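Local atomic coordinates of GH127 beta-L-arabinofuranoside (Geobacillus stearothermophilus, PDB entry 4QK0), a protein that probably removes terminal beta-L-arabinofuranosyl residues from arabinose-containing glycans, as a family GH127 beta-L-arabinofuranosidase. Residues C392-H395 and D396-H399. Residues are numbered along the deposited sequence; the frame is centred on the assembly and turned at random.
Sequences CERH and DKRH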
loop_
_atom_site.group_PDB
_atom_site.type_symbol
_atom_site.label_atom_id
_atom_site.label_comp_id
_atom_site.label_asym_id
_atom_site.label_seq_id
_atom_site.Cartn_x
_atom_site.Cartn_y
_atom_site.Cartn_z
ATOM N N CYS A 392 -5.614 -4.577 -7.903
ATOM C CA CYS A 392 -6.289 -5.172 -6.733
ATOM C C CYS A 392 -5.779 -6.529 -6.345
ATOM O O CYS A 392 -6.152 -7.058 -5.309
ATOM C CB CYS A 392 -7.803 -5.208 -6.960
ATOM S SG CYS A 392 -8.445 -3.522 -7.204
ATOM N N GLU A 393 -4.855 -7.073 -7.115
ATOM C CA GLU A 393 -4.181 -8.328 -6.736
ATOM C C GLU A 393 -3.017 -8.105 -5.839
ATOM O O GLU A 393 -2.512 -9.024 -5.224
ATOM C CB GLU A 393 -3.685 -9.058 -7.990
ATOM C CG GLU A 393 -4.748 -9.099 -9.109
ATOM C CD GLU A 393 -5.064 -10.483 -9.606
ATOM O OE1 GLU A 393 -5.390 -11.367 -8.764
ATOM O OE2 GLU A 393 -5.010 -10.656 -10.855
ATOM N N ARG A 394 -2.534 -6.886 -5.769
ATOM C CA ARG A 394 -1.503 -6.593 -4.763
ATOM C C ARG A 394 -1.998 -6.862 -3.365
ATOM O O ARG A 394 -3.130 -6.526 -3.016
ATOM C CB ARG A 394 -1.063 -5.125 -4.851
ATOM C CG ARG A 394 -0.322 -4.664 -6.102
ATOM C CD ARG A 394 -0.046 -3.136 -6.065
ATOM N NE ARG A 394 0.738 -2.841 -4.873
ATOM C CZ ARG A 394 2.056 -2.955 -4.783
ATOM N NH1 ARG A 394 2.777 -3.240 -5.855
ATOM N NH2 ARG A 394 2.672 -2.740 -3.632
ATOM N N HIS A 395 -1.145 -7.408 -2.543
ATOM C CA HIS A 395 -1.470 -7.628 -1.148
ATOM C C HIS A 395 -1.946 -6.315 -0.450
ATOM O O HIS A 395 -2.907 -6.328 0.336
ATOM C CB HIS A 395 -0.236 -8.136 -0.457
ATOM C CG HIS A 395 -0.450 -8.663 0.924
ATOM N ND1 HIS A 395 -1.106 -9.849 1.183
ATOM C CD2 HIS A 395 -0.023 -8.205 2.119
ATOM C CE1 HIS A 395 -1.088 -10.089 2.485
ATOM N NE2 HIS A 395 -0.443 -9.107 3.081
ATOM N N ASP A 396 -1.311 -5.193 -0.761
ATOM C CA ASP A 396 -1.703 -3.947 -0.144
ATOM C C ASP A 396 -2.956 -3.355 -0.740
ATOM O O ASP A 396 -3.381 -2.273 -0.320
ATOM C CB ASP A 396 -0.534 -2.937 -0.073
ATOM C CG ASP A 396 -0.043 -2.443 -1.445
ATOM O OD1 ASP A 396 -0.738 -2.689 -2.432
ATOM O OD2 ASP A 396 1.059 -1.785 -1.500
ATOM N N LYS A 397 -3.583 -4.045 -1.693
ATOM C CA LYS A 397 -4.871 -3.611 -2.258
ATOM C C LYS A 397 -5.938 -4.681 -2.287
ATOM O O LYS A 397 -6.980 -4.477 -2.858
ATOM C CB LYS A 397 -4.713 -3.056 -3.637
ATOM C CG LYS A 397 -3.859 -1.815 -3.625
ATOM C CD LYS A 397 -3.759 -1.164 -4.970
ATOM C CE LYS A 397 -2.649 -0.124 -4.933
ATOM N NZ LYS A 397 -2.549 0.584 -6.227
ATOM N N ARG A 398 -5.706 -5.791 -1.610
ATOM C CA ARG A 398 -6.579 -6.929 -1.725
ATOM C C ARG A 398 -7.888 -6.658 -1.006
ATOM O O ARG A 398 -8.867 -7.314 -1.283
ATOM C CB ARG A 398 -5.920 -8.186 -1.134
ATOM C CG ARG A 398 -5.841 -8.223 0.405
ATOM C CD ARG A 398 -4.961 -9.375 0.859
ATOM N NE ARG A 398 -4.865 -9.521 2.305
ATOM C CZ ARG A 398 -4.126 -8.756 3.121
ATOM N NH1 ARG A 398 -3.364 -7.750 2.662
ATOM N NH2 ARG A 398 -4.152 -8.991 4.426
ATOM N N HIS A 399 -7.918 -5.700 -0.085
ATOM C CA HIS A 399 -9.205 -5.230 0.549
ATOM C C HIS A 399 -10.069 -4.474 -0.434
ATOM O O HIS A 399 -11.240 -4.269 -0.209
ATOM C CB HIS A 399 -8.901 -4.313 1.740
ATOM C CG HIS A 399 -8.220 -3.050 1.347
ATOM N ND1 HIS A 399 -6.869 -2.984 1.060
ATOM C CD2 HIS A 399 -8.687 -1.794 1.223
ATOM C CE1 HIS A 399 -6.536 -1.738 0.803
ATOM N NE2 HIS A 399 -7.621 -0.990 0.887
HETATM O O HOH W 1 -4.939 -4.751 1.860
#
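Arg394 and Asp396 run side by side out of a type I beta turn, and the arginine holds the carboxylate side-on through two different nitrogens. Its NE donates to Asp396 OD1 over 2.9 Å, reaching the syn side of that oxygen, while NH2 meets Asp396 OD2 at 2.8 Å in a nearly straight bond (170°) that arrives from above the carboxylate plane. Both oxygens lie close to the guanidinium plane, yet the two flat groups are twisted 40° apart. A bend at chi3 turns the arginine head to present this edge, and the remaining nitrogen, NH1, forms a salt bridge with Asp324 of the second subunit.

The turn, Arg394 to Lys397, lies at the subunit interface in the loop between strand 386-387 and helix 413-422; Lys397 N closes it by donating to Arg394 O at 2.8 Å. The lysine chain, extended beyond CG, carries NZ to a salt bridge with Asp328.

At the other end, the Arg398 guanidinium lies flat on the His395 imidazole, planes 9° apart and centres 3.7 Å from each other, with NH1 above the middle of the ring. With CG of His395 anti to the backbone N, the ring stands alongside Arg398. The same NH1 donates to His395 O at 2.8 Å, which ties the stacked group to the backbone; a water also donates to this carbonyl and links it to His399 ND1. Phe315 of the second subunit stacks on His395 as well.

Arg394 uses its planar cation to bridge two carboxylates, whereas Arg398 uses the same group to stack and to donate along its edge. Such a stack would probably disfavour protonation of His395, while Asp396, together with Asp324 of the second subunit, would probably offset the charge of Arg394.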